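Local structure of cellulase IBT99 (Metagenomes, 6WBT) at residues 116-121 / 437-442; 193-198 / 337-342; 342-347 / 359-364; 407-412 / 426-431. The protein probably hydrolyses 6-phospho-alpha-glucosides as a family 4 glycosidase that binds NAD, glucose 6-phosphate and a manganese ion. One frame throughout, in Å; residues are numbered along the deposited sequence.

In the fold
The four contacts fall into two groups, contacts 1 and 2 lying on opposite sides of the chain's centre. Contacts 2 and 3 have centres about 8 Å apart and share Val342; both use strand 338-345 of the large mixed sheet, and both touch the second subunit. Contacts 1 and 4, whose centres are about 10 Å apart, meet where Thr118 and Trp439 pack on Met431, and there the last helices and the tail close on helix 114-136. The centres of contacts 1 and 2 are about 30 Å apart. Along the chain, contacts 2, 3 and 4 follow in series inside the long loop closed by contact 1, which thus ties the C-terminal end back onto the NAD-binding part.

Contact 1 (116-121 / 437-442); sequences GMTYGM and GYWPEL. With NAD (nicotinamide-adenine-dinucleotide), chain G.
Trp439 lies with one indole face against the side chain of Met121, a Met-aromatic contact that fixes the C-terminal tail to helix 114-136 of the NAD-binding, Rossmann-type part of the enzyme. Met121, present as selenomethionine, runs across that face: CB sits above the five-membered ring, 3.8 Å from its centroid, and SE stands almost squarely over the six-membered ring, 4.1 Å from its centroid and 4° off the normal. A bend at chi3 (60°) then lifts CE away from the ring plane toward Pro440, 3.7 Å from its CD. The indole edge is used differently. Its NE1 donates to Thr118 O at 3.1 Å; the hydrogen points well at the oxygen (160°), which lies close to the ring plane and receives it on a lone pair. Beside this bond the Thr118 side chain crosses Trp439 at about a right angle and brings CG2 within 3.6 Å of CZ2, while Thr118 OG1 turns back to Ala114 O in its own helix. An alanine in place of Trp439 would probably leave Thr118 O without this indole N-H and open a gap beside Met121 CB and SE. Met431 and Ile432 of helix 421-434 also touch Trp439. Tyr119, directed away from the tail, points its hydroxyl edge at the cofactor, where its OH donates a hydrogen bond to O3D of NAD, 2.6 Å away and near the ring plane.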
# COMPACT_ATOMS: atom_id res chain seq x y z
N GLY A 116 -3.59 26.71 -17.26
CA GLY A 116 -4.48 26.09 -16.31
C GLY A 116 -3.96 26.15 -14.89
O GLY A 116 -4.73 26.37 -13.95
N MSE A 117 -2.66 25.93 -14.73
CA MSE A 117 -2.03 26.02 -13.42
C MSE A 117 -2.10 27.45 -12.89
O MSE A 117 -2.29 27.67 -11.69
CB MSE A 117 -0.57 25.55 -13.49
CG MSE A 117 -0.41 24.07 -13.77
SE MSE A 117 1.44 23.48 -13.65
CE MSE A 117 2.17 24.44 -15.18
N THR A 118 -1.93 28.42 -13.80
CA THR A 118 -2.07 29.82 -13.42
C THR A 118 -3.51 30.14 -13.03
O THR A 118 -3.76 30.80 -12.02
CB THR A 118 -1.61 30.72 -14.57
OG1 THR A 118 -0.25 30.41 -14.89
CG2 THR A 118 -1.72 32.18 -14.17
N TYR A 119 -4.46 29.67 -13.84
CA TYR A 119 -5.87 29.83 -13.49
C TYR A 119 -6.21 29.10 -12.20
O TYR A 119 -7.08 29.55 -11.44
CB TYR A 119 -6.74 29.31 -14.64
CG TYR A 119 -8.23 29.51 -14.47
CD1 TYR A 119 -8.74 30.57 -13.74
CD2 TYR A 119 -9.13 28.62 -15.04
CE1 TYR A 119 -10.10 30.74 -13.58
CE2 TYR A 119 -10.49 28.78 -14.89
CZ TYR A 119 -10.97 29.84 -14.16
OH TYR A 119 -12.33 30.00 -14.01
N GLY A 120 -5.52 28.00 -11.91
CA GLY A 120 -5.81 27.25 -10.70
C GLY A 120 -5.43 28.00 -9.44
O GLY A 120 -6.20 28.02 -8.47
N MSE A 121 -4.25 28.62 -9.43
CA MSE A 121 -3.77 29.32 -8.24
C MSE A 121 -4.59 30.57 -7.94
O MSE A 121 -4.63 31.04 -6.81
CB MSE A 121 -2.29 29.68 -8.38
CG MSE A 121 -1.36 28.48 -8.35
SE MSE A 121 0.40 28.93 -7.65
CE MSE A 121 -0.13 29.53 -5.88
N GLY A 437 -1.79 40.47 -7.37
CA GLY A 437 -3.10 40.81 -6.88
C GLY A 437 -4.06 39.64 -6.82
O GLY A 437 -5.03 39.68 -6.05
N TYR A 438 -3.82 38.60 -7.62
CA TYR A 438 -4.62 37.39 -7.63
C TYR A 438 -3.92 36.20 -7.00
O TYR A 438 -4.55 35.42 -6.27
CB TYR A 438 -5.03 37.02 -9.06
CG TYR A 438 -6.01 37.97 -9.70
CD1 TYR A 438 -7.33 38.02 -9.28
CD2 TYR A 438 -5.63 38.81 -10.74
CE1 TYR A 438 -8.24 38.88 -9.87
CE2 TYR A 438 -6.53 39.68 -11.33
CZ TYR A 438 -7.83 39.71 -10.89
OH TYR A 438 -8.74 40.57 -11.47
N TRP A 439 -2.63 36.03 -7.25
CA TRP A 439 -1.88 34.90 -6.74
C TRP A 439 -1.46 35.12 -5.29
O TRP A 439 -1.35 36.26 -4.83
CB TRP A 439 -0.64 34.65 -7.59
CG TRP A 439 -0.85 33.72 -8.74
CD1 TRP A 439 -2.03 33.45 -9.37
CD2 TRP A 439 0.14 32.93 -9.39
NE1 TRP A 439 -1.83 32.54 -10.38
CE2 TRP A 439 -0.50 32.20 -10.41
CE3 TRP A 439 1.52 32.76 -9.21
CZ2 TRP A 439 0.18 31.33 -11.25
CZ3 TRP A 439 2.20 31.89 -10.04
CH2 TRP A 439 1.53 31.18 -11.05
N PRO A 440 -1.22 34.05 -4.55
CA PRO A 440 -0.57 34.19 -3.24
C PRO A 440 0.89 34.58 -3.41
O PRO A 440 1.51 34.32 -4.44
CB PRO A 440 -0.70 32.79 -2.62
CG PRO A 440 -1.77 32.11 -3.41
CD PRO A 440 -1.68 32.67 -4.79
N GLU A 441 1.43 35.22 -2.38
CA GLU A 441 2.84 35.58 -2.39
C GLU A 441 3.71 34.33 -2.38
O GLU A 441 3.41 33.36 -1.68
CB GLU A 441 3.17 36.47 -1.18
CG GLU A 441 4.56 37.09 -1.23
CD GLU A 441 4.97 37.68 0.10
OE1 GLU A 441 4.96 36.94 1.11
OE2 GLU A 441 5.31 38.88 0.14
N LEU A 442 4.78 34.35 -3.16
CA LEU A 442 5.69 33.22 -3.28
C LEU A 442 7.11 33.68 -2.97
O LEU A 442 7.70 34.43 -3.74
CB LEU A 442 5.62 32.59 -4.67
CG LEU A 442 4.27 32.00 -5.08
CD1 LEU A 442 4.36 31.34 -6.45
CD2 LEU A 442 3.79 31.00 -4.03
PA NAD G . -17.36 34.57 -16.87
O1A NAD G . -16.02 35.22 -16.78
O2A NAD G . -18.24 34.94 -18.02
O5B NAD G . -18.15 34.80 -15.49
C5B NAD G . -17.53 34.40 -14.24
C4B NAD G . -18.17 35.16 -13.10
O4B NAD G . -17.52 34.80 -11.85
C3B NAD G . -18.09 36.69 -13.19
O3B NAD G . -19.37 37.25 -12.94
C2B NAD G . -17.12 37.05 -12.05
O2B NAD G . -17.28 38.36 -11.55
C1B NAD G . -17.48 35.96 -11.05
N9A NAD G . -16.49 35.78 -9.99
C8A NAD G . -15.13 35.89 -10.10
N7A NAD G . -14.49 35.68 -8.98
C5A NAD G . -15.50 35.42 -8.06
C6A NAD G . -15.46 35.13 -6.68
N6A NAD G . -14.34 35.05 -5.97
N1A NAD G . -16.65 34.94 -6.05
C2A NAD G . -17.77 35.02 -6.77
N3A NAD G . -17.92 35.29 -8.07
C4A NAD G . -16.74 35.48 -8.67
O3 NAD G . -17.16 32.98 -16.88
PN NAD G . -17.83 31.81 -17.75
O1N NAD G . -19.32 31.94 -17.67
O2N NAD G . -17.19 31.78 -19.09
O5D NAD G . -17.37 30.53 -16.90
C5D NAD G . -17.68 30.50 -15.49
C4D NAD G . -16.94 29.36 -14.84
O4D NAD G . -17.53 28.11 -15.26
C3D NAD G . -15.45 29.25 -15.19
O3D NAD G . -14.70 29.00 -14.01
C2D NAD G . -15.46 28.03 -16.11
O2D NAD G . -14.20 27.40 -16.28
C1D NAD G . -16.49 27.16 -15.41
N1N NAD G . -16.98 26.04 -16.27
C2N NAD G . -16.57 24.76 -16.02
C3N NAD G . -16.99 23.71 -16.82
C7N NAD G . -16.56 22.32 -16.45
O7N NAD G . -16.32 21.50 -17.34
N7N NAD G . -16.48 22.02 -15.16
C4N NAD G . -17.81 23.99 -17.91
C5N NAD G . -18.24 25.28 -18.14
C6N NAD G . -17.81 26.29 -17.31

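Contact 2 (193-198 / 337-342); sequences ESDYFG and RSRQLV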
# COMPACT_ATOMS: atom_id res chain seq x y z
N GLU A 193 -24.27 5.16 -20.49
CA GLU A 193 -23.58 5.01 -19.22
C GLU A 193 -22.22 4.40 -19.49
O GLU A 193 -22.12 3.43 -20.25
CB GLU A 193 -24.38 4.15 -18.24
CG GLU A 193 -23.60 3.72 -17.01
CD GLU A 193 -24.47 3.08 -15.94
OE1 GLU A 193 -25.52 3.66 -15.59
OE2 GLU A 193 -24.10 1.99 -15.45
N SER A 194 -21.18 4.96 -18.88
CA SER A 194 -19.82 4.57 -19.18
C SER A 194 -19.03 4.42 -17.90
O SER A 194 -19.33 5.04 -16.88
CB SER A 194 -19.13 5.60 -20.09
OG SER A 194 -19.10 6.88 -19.47
N ASP A 195 -18.01 3.56 -17.97
CA ASP A 195 -17.01 3.41 -16.92
C ASP A 195 -15.82 4.30 -17.24
O ASP A 195 -15.33 4.31 -18.38
CB ASP A 195 -16.57 1.95 -16.79
CG ASP A 195 -17.74 1.01 -16.56
OD1 ASP A 195 -18.62 1.35 -15.75
OD2 ASP A 195 -17.77 -0.07 -17.19
N TYR A 196 -15.33 5.02 -16.24
CA TYR A 196 -14.40 6.11 -16.47
C TYR A 196 -13.46 6.25 -15.28
O TYR A 196 -13.85 5.99 -14.14
CB TYR A 196 -15.17 7.42 -16.73
CG TYR A 196 -14.33 8.64 -16.99
CD1 TYR A 196 -13.88 9.44 -15.95
CD2 TYR A 196 -14.01 9.03 -18.29
CE1 TYR A 196 -13.13 10.57 -16.18
CE2 TYR A 196 -13.25 10.16 -18.53
CZ TYR A 196 -12.82 10.92 -17.48
OH TYR A 196 -12.06 12.05 -17.71
N PHE A 197 -12.22 6.64 -15.55
CA PHE A 197 -11.26 6.91 -14.49
C PHE A 197 -10.24 7.92 -14.99
O PHE A 197 -10.09 8.14 -16.19
CB PHE A 197 -10.56 5.63 -14.00
CG PHE A 197 -9.47 5.15 -14.92
CD1 PHE A 197 -8.15 5.53 -14.72
CD2 PHE A 197 -9.76 4.29 -15.97
CE1 PHE A 197 -7.15 5.09 -15.56
CE2 PHE A 197 -8.76 3.84 -16.81
CZ PHE A 197 -7.45 4.24 -16.60
N GLY A 198 -9.51 8.52 -14.04
CA GLY A 198 -8.48 9.49 -14.32
C GLY A 198 -8.70 10.75 -13.52
O GLY A 198 -9.45 10.76 -12.54
N ARG A 337 -29.74 8.52 -5.93
CA ARG A 337 -28.65 7.58 -6.19
C ARG A 337 -28.23 7.61 -7.66
O ARG A 337 -27.99 6.58 -8.28
CB ARG A 337 -29.03 6.16 -5.77
CG ARG A 337 -29.62 6.08 -4.37
CD ARG A 337 -28.70 6.71 -3.35
NE ARG A 337 -28.09 5.72 -2.46
CZ ARG A 337 -28.56 5.41 -1.26
NH1 ARG A 337 -29.65 6.01 -0.79
NH2 ARG A 337 -27.95 4.49 -0.52
N SER A 338 -28.15 8.82 -8.22
CA SER A 338 -27.74 8.97 -9.61
C SER A 338 -26.26 8.67 -9.77
O SER A 338 -25.43 9.11 -8.98
CB SER A 338 -28.05 10.38 -10.11
OG SER A 338 -27.72 10.53 -11.48
N ARG A 339 -25.93 7.91 -10.82
CA ARG A 339 -24.56 7.49 -11.08
C ARG A 339 -23.91 8.51 -12.02
O ARG A 339 -24.21 8.54 -13.21
CB ARG A 339 -24.53 6.09 -11.68
CG ARG A 339 -23.13 5.50 -11.82
CD ARG A 339 -23.20 4.12 -12.46
NE ARG A 339 -21.88 3.49 -12.54
CZ ARG A 339 -21.03 3.67 -13.55
NH1 ARG A 339 -21.35 4.47 -14.56
NH2 ARG A 339 -19.86 3.06 -13.54
N GLN A 340 -23.02 9.34 -11.47
CA GLN A 340 -22.36 10.38 -12.24
C GLN A 340 -20.85 10.27 -12.08
O GLN A 340 -20.35 9.62 -11.16
CB GLN A 340 -22.82 11.78 -11.80
CG GLN A 340 -24.32 11.99 -11.85
CD GLN A 340 -24.88 11.95 -13.26
OE1 GLN A 340 -24.15 12.12 -14.23
NE2 GLN A 340 -26.19 11.74 -13.37
N LEU A 341 -20.13 10.92 -12.99
CA LEU A 341 -18.67 10.98 -12.94
C LEU A 341 -18.27 12.23 -12.18
O LEU A 341 -18.27 13.33 -12.73
CB LEU A 341 -18.08 10.97 -14.35
CG LEU A 341 -18.56 9.88 -15.31
CD1 LEU A 341 -17.85 10.01 -16.65
CD2 LEU A 341 -18.33 8.50 -14.72
N VAL A 342 -17.94 12.07 -10.90
CA VAL A 342 -17.59 13.18 -10.03
C VAL A 342 -16.14 13.04 -9.59
O VAL A 342 -15.49 12.02 -9.83
CB VAL A 342 -18.52 13.27 -8.81
CG1 VAL A 342 -19.98 13.29 -9.24
CG2 VAL A 342 -18.26 12.12 -7.87
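Arg339 reaches from strand 338-345 to the backbone and acidic side chains of strand 192-197, bridging two strands that are not paired: the axes of segments 193-197 and 338-342 approach to 8.6 Å at an angle of 35°. From a CB directed toward the other strand, the chain extends fully, with CG anti to the backbone N (chi1 -172°) and the next two torsions also anti. CD is the first atom to come near strand 192-197, lying 3.8 Å from Glu193 OE2. The guanidinium lies among three groups. NH1 donates an almost straight hydrogen bond (176°) to Ser194 O at 3.1 Å; the oxygen lies in the guanidinium plane, although the nitrogen stands above the carbonyl plane. Over one guanidinium face sits Glu193 OE2, 3.8 Å from NH1, a long salt bridge to which no N-H points. NH2 meets Asp195 OD1 at 3.1 Å in a salt bridge; the hydrogen bond within it is weak, its N-H poorly aimed, and the two planes are steeply inclined. Both acids also bind Arg209, and Glu193 pairs with Arg337 of the second subunit, so the network probably shares its charge across the interface. Farther along, Leu341 CD1 packs 3.7 Å from Tyr196 CB. Strand 192-197 pairs with strand 202-210 in a separate sheet, whereas Arg339 and Leu341 rest on Pro362 of strand 358-366, their neighbour in the mixed sheet.

Contact 3 (342-347 / 359-364); sequences VIVPNN and VEIPGY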
# COMPACT_ATOMS: atom_id res chain seq x y z
N VAL A 342 -17.94 12.07 -10.90
CA VAL A 342 -17.59 13.18 -10.03
C VAL A 342 -16.14 13.04 -9.59
O VAL A 342 -15.49 12.02 -9.83
CB VAL A 342 -18.52 13.27 -8.81
CG1 VAL A 342 -19.98 13.29 -9.24
CG2 VAL A 342 -18.26 12.12 -7.87
N ILE A 343 -15.64 14.09 -8.95
CA ILE A 343 -14.26 14.15 -8.49
C ILE A 343 -14.26 13.91 -6.98
O ILE A 343 -14.80 14.71 -6.21
CB ILE A 343 -13.62 15.50 -8.83
CG1 ILE A 343 -13.80 15.81 -10.32
CG2 ILE A 343 -12.14 15.50 -8.46
CD1 ILE A 343 -13.31 17.17 -10.73
N VAL A 344 -13.65 12.81 -6.56
CA VAL A 344 -13.63 12.42 -5.16
C VAL A 344 -12.19 12.15 -4.74
O VAL A 344 -11.33 11.87 -5.59
CB VAL A 344 -14.52 11.18 -4.89
CG1 VAL A 344 -15.98 11.51 -5.13
CG2 VAL A 344 -14.07 10.02 -5.77
N PRO A 345 -11.90 12.24 -3.45
CA PRO A 345 -10.59 11.79 -2.96
C PRO A 345 -10.45 10.29 -3.16
O PRO A 345 -11.38 9.52 -2.88
CB PRO A 345 -10.61 12.16 -1.47
CG PRO A 345 -11.67 13.21 -1.35
CD PRO A 345 -12.69 12.88 -2.38
N ASN A 346 -9.28 9.87 -3.66
CA ASN A 346 -9.03 8.47 -3.98
C ASN A 346 -9.23 7.58 -2.76
O ASN A 346 -10.24 6.87 -2.66
CB ASN A 346 -7.61 8.29 -4.53
CG ASN A 346 -7.39 6.92 -5.11
OD1 ASN A 346 -8.33 6.25 -5.53
ND2 ASN A 346 -6.13 6.49 -5.14
N ASN A 347 -8.27 7.60 -1.83
CA ASN A 347 -8.35 6.83 -0.59
C ASN A 347 -8.57 5.35 -0.87
O ASN A 347 -9.30 4.66 -0.16
CB ASN A 347 -9.45 7.38 0.33
CG ASN A 347 -9.08 8.72 0.94
OD1 ASN A 347 -7.91 8.98 1.23
ND2 ASN A 347 -10.07 9.57 1.14
N VAL A 359 -9.36 11.86 -7.97
CA VAL A 359 -9.67 11.14 -9.20
C VAL A 359 -11.11 11.42 -9.61
O VAL A 359 -11.96 11.75 -8.78
CB VAL A 359 -9.42 9.63 -9.04
CG1 VAL A 359 -7.94 9.36 -8.82
CG2 VAL A 359 -10.24 9.09 -7.88
N GLU A 360 -11.37 11.29 -10.90
CA GLU A 360 -12.70 11.50 -11.48
C GLU A 360 -13.25 10.13 -11.87
O GLU A 360 -12.88 9.56 -12.90
CB GLU A 360 -12.62 12.44 -12.68
CG GLU A 360 -13.95 12.71 -13.36
CD GLU A 360 -13.87 13.85 -14.36
OE1 GLU A 360 -13.92 15.02 -13.93
OE2 GLU A 360 -13.75 13.57 -15.57
N ILE A 361 -14.15 9.60 -11.04
CA ILE A 361 -14.66 8.24 -11.19
C ILE A 361 -16.17 8.24 -10.99
O ILE A 361 -16.73 9.18 -10.40
CB ILE A 361 -14.00 7.27 -10.19
CG1 ILE A 361 -14.15 7.79 -8.76
CG2 ILE A 361 -12.53 7.06 -10.53
CD1 ILE A 361 -13.62 6.84 -7.71
N PRO A 362 -16.86 7.22 -11.49
CA PRO A 362 -18.31 7.15 -11.29
C PRO A 362 -18.66 6.94 -9.83
O PRO A 362 -17.99 6.20 -9.10
CB PRO A 362 -18.73 5.95 -12.14
CG PRO A 362 -17.50 5.13 -12.28
CD PRO A 362 -16.38 6.12 -12.36
N GLY A 363 -19.73 7.60 -9.40
CA GLY A 363 -20.21 7.47 -8.04
C GLY A 363 -21.70 7.72 -7.97
O GLY A 363 -22.29 8.36 -8.85
N TYR A 364 -22.31 7.22 -6.90
CA TYR A 364 -23.75 7.34 -6.68
C TYR A 364 -24.01 8.54 -5.77
O TYR A 364 -23.58 8.55 -4.61
CB TYR A 364 -24.32 6.06 -6.08
CG TYR A 364 -24.28 4.88 -7.02
CD1 TYR A 364 -23.12 4.13 -7.18
CD2 TYR A 364 -25.40 4.51 -7.75
CE1 TYR A 364 -23.08 3.05 -8.04
CE2 TYR A 364 -25.37 3.43 -8.61
CZ TYR A 364 -24.20 2.70 -8.76
OH TYR A 364 -24.17 1.63 -9.61
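Val344 and Val359 form a hydrogen-bonded antiparallel pair in which Val344 N donates to Val359 O at 3.0 Å, nearly along the C=O axis. The consecutive strands 338-345 and 358-366 pair here as a beta-hairpin with a long connecting loop. Two residues back, Val342 and Ile361 exchange bonds in both directions; between them Ile343 and Glu360 form a non-hydrogen-bonded pair, CA atoms 4.3 Å apart. On the face of Val342, Val344, Val359 and Ile361, the closest side-chain meeting is diagonal. Ile361 CG1, held between its own backbone N and carbonyl carbon (chi1 54°), comes 3.7 Å from Val344 CG2, the two side chains crossing at about a right angle. On the other face Ile343 CG1 lies 3.7 Å from Glu360 OE1, whose hydrogen bond is to Asn200 ND2; the Glu360 side chain is about 6 Å from the manganese ion. The contact slackens toward Asn346: the return bond from Val359 N to Val344 O is weak, and Val359 CG2 stays 4.1 Å from Asn346 CA. Here Pro345 O and Asn346 O accept hydrogen bonds from Arg374 of the second subunit. Within the mixed sheet, Val370 and Pro372 of strand 369-372 adjoin the valine face, and helix 151-161 packs on Ile343.

Contact 4 (407-412 / 426-431); sequences KALMAF and KLLDDM
Leu428 is the main bump of this contact, a forked side chain set into a hollow formed by Ala408, Leu409 and Phe412. Its CG stands anti to the backbone N (chi1 177°), and the two methyls then part to fill different corners. CD1 goes to the floor between the small Ala408, whose CB lies 3.8 Å away, and the ring of Phe412. It rests over the face of that ring, 4.1 Å from the centroid and 26° off the normal, in a CH-pi contact, with CE1 the closest ring atom at 3.7 Å. CD2 lies instead against the backbone of Leu409, 3.5 Å from its N, and 3.9 Å from Leu409 CB. Ala408, with only a methyl, lets the hollow run deep enough for CD1. These are the successive helices 405-414 and 421-434 of the C-terminal region, joined by a short connection and meeting at a steep angle: the axes of the segments approach to 9.9 Å and their directions differ by 125°. Phe412 is the reciprocal bump. Its side chain crosses that of Leu428 at about a right angle and lies obliquely beside Leu427 and Met431, with CE2 4.4 Å from Met431 CG and CD2 at a similar distance from Leu427 CB. An alanine at Leu428 would probably leave a gap over Ala408 CB and the backbone of Leu409 and take the methyl from the face of Phe412, leaving that face less well supported. Thr118 and Met117 of helix 114-136 also touch Phe412, while Leu409 packs on Met257 of the third subunit.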
# COMPACT_ATOMS: atom_id res chain seq x y z
N LYS A 407 8.25 25.35 -4.97
CA LYS A 407 7.19 24.38 -5.23
C LYS A 407 6.45 24.71 -6.52
O LYS A 407 6.02 23.81 -7.25
CB LYS A 407 6.22 24.33 -4.05
CG LYS A 407 6.83 23.81 -2.76
CD LYS A 407 6.66 22.30 -2.62
CE LYS A 407 7.17 21.82 -1.27
NZ LYS A 407 6.81 20.40 -1.01
N ALA A 408 6.27 26.00 -6.81
CA ALA A 408 5.63 26.40 -8.06
C ALA A 408 6.51 26.06 -9.26
O ALA A 408 6.00 25.61 -10.29
CB ALA A 408 5.31 27.89 -8.03
N LEU A 409 7.82 26.27 -9.14
CA LEU A 409 8.73 25.89 -10.21
C LEU A 409 8.73 24.38 -10.43
O LEU A 409 8.85 23.91 -11.56
CB LEU A 409 10.14 26.39 -9.90
CG LEU A 409 11.22 26.09 -10.95
CD1 LEU A 409 10.86 26.72 -12.28
CD2 LEU A 409 12.58 26.57 -10.47
N MSE A 410 8.59 23.62 -9.35
CA MSE A 410 8.50 22.17 -9.44
C MSE A 410 7.20 21.74 -10.12
O MSE A 410 7.15 20.74 -10.82
CB MSE A 410 8.60 21.54 -8.05
CG MSE A 410 9.99 21.57 -7.45
SE MSE A 410 10.05 20.87 -5.63
CE MSE A 410 11.99 20.72 -5.43
N ALA A 411 6.14 22.53 -9.90
CA ALA A 411 4.86 22.23 -10.52
C ALA A 411 4.90 22.49 -12.03
O ALA A 411 4.34 21.72 -12.81
CB ALA A 411 3.75 23.05 -9.87
N PHE A 412 5.57 23.57 -12.44
CA PHE A 412 5.66 23.88 -13.86
C PHE A 412 6.63 22.94 -14.58
O PHE A 412 6.38 22.55 -15.72
CB PHE A 412 6.07 25.34 -14.06
CG PHE A 412 4.94 26.32 -13.91
CD1 PHE A 412 4.27 26.45 -12.70
CD2 PHE A 412 4.54 27.11 -14.97
CE1 PHE A 412 3.23 27.35 -12.56
CE2 PHE A 412 3.50 28.01 -14.84
CZ PHE A 412 2.85 28.13 -13.63
N LYS A 426 10.87 30.75 -16.85
CA LYS A 426 10.48 31.94 -17.60
C LYS A 426 8.96 32.08 -17.68
O LYS A 426 8.44 33.20 -17.69
CB LYS A 426 11.09 31.89 -19.01
CG LYS A 426 12.59 32.10 -19.03
CD LYS A 426 13.23 31.45 -20.24
CE LYS A 426 12.65 31.99 -21.54
NZ LYS A 426 13.28 31.34 -22.72
N LEU A 427 8.24 30.96 -17.73
CA LEU A 427 6.78 31.02 -17.70
C LEU A 427 6.26 31.33 -16.31
O LEU A 427 5.30 32.10 -16.16
CB LEU A 427 6.20 29.70 -18.21
CG LEU A 427 5.80 29.67 -19.68
CD1 LEU A 427 5.53 28.25 -20.14
CD2 LEU A 427 4.58 30.54 -19.92
N LEU A 428 6.88 30.75 -15.27
CA LEU A 428 6.43 31.01 -13.91
C LEU A 428 6.60 32.48 -13.54
O LEU A 428 5.66 33.12 -13.05
CB LEU A 428 7.19 30.12 -12.92
CG LEU A 428 6.87 30.32 -11.44
CD1 LEU A 428 5.41 30.02 -11.16
CD2 LEU A 428 7.77 29.45 -10.58
N ASP A 429 7.79 33.03 -13.77
CA ASP A 429 8.03 34.44 -13.46
C ASP A 429 7.12 35.36 -14.27
O ASP A 429 6.74 36.43 -13.79
CB ASP A 429 9.49 34.79 -13.70
CG ASP A 429 10.43 34.11 -12.72
OD1 ASP A 429 9.99 33.81 -11.59
OD2 ASP A 429 11.61 33.89 -13.07
N ASP A 430 6.76 34.96 -15.49
CA ASP A 430 5.80 35.73 -16.26
C ASP A 430 4.41 35.69 -15.63
O ASP A 430 3.65 36.66 -15.74
CB ASP A 430 5.74 35.22 -17.70
CG ASP A 430 6.72 35.92 -18.61
OD1 ASP A 430 6.86 37.16 -18.49
OD2 ASP A 430 7.35 35.24 -19.45
N MSE A 431 4.07 34.60 -14.96
CA MSE A 431 2.77 34.47 -14.31
C MSE A 431 2.76 35.18 -12.96
O MSE A 431 1.70 35.59 -12.48
CB MSE A 431 2.39 33.00 -14.14
CG MSE A 431 2.26 32.24 -15.44
SE MSE A 431 0.96 33.02 -16.66
CE MSE A 431 0.90 31.60 -18.00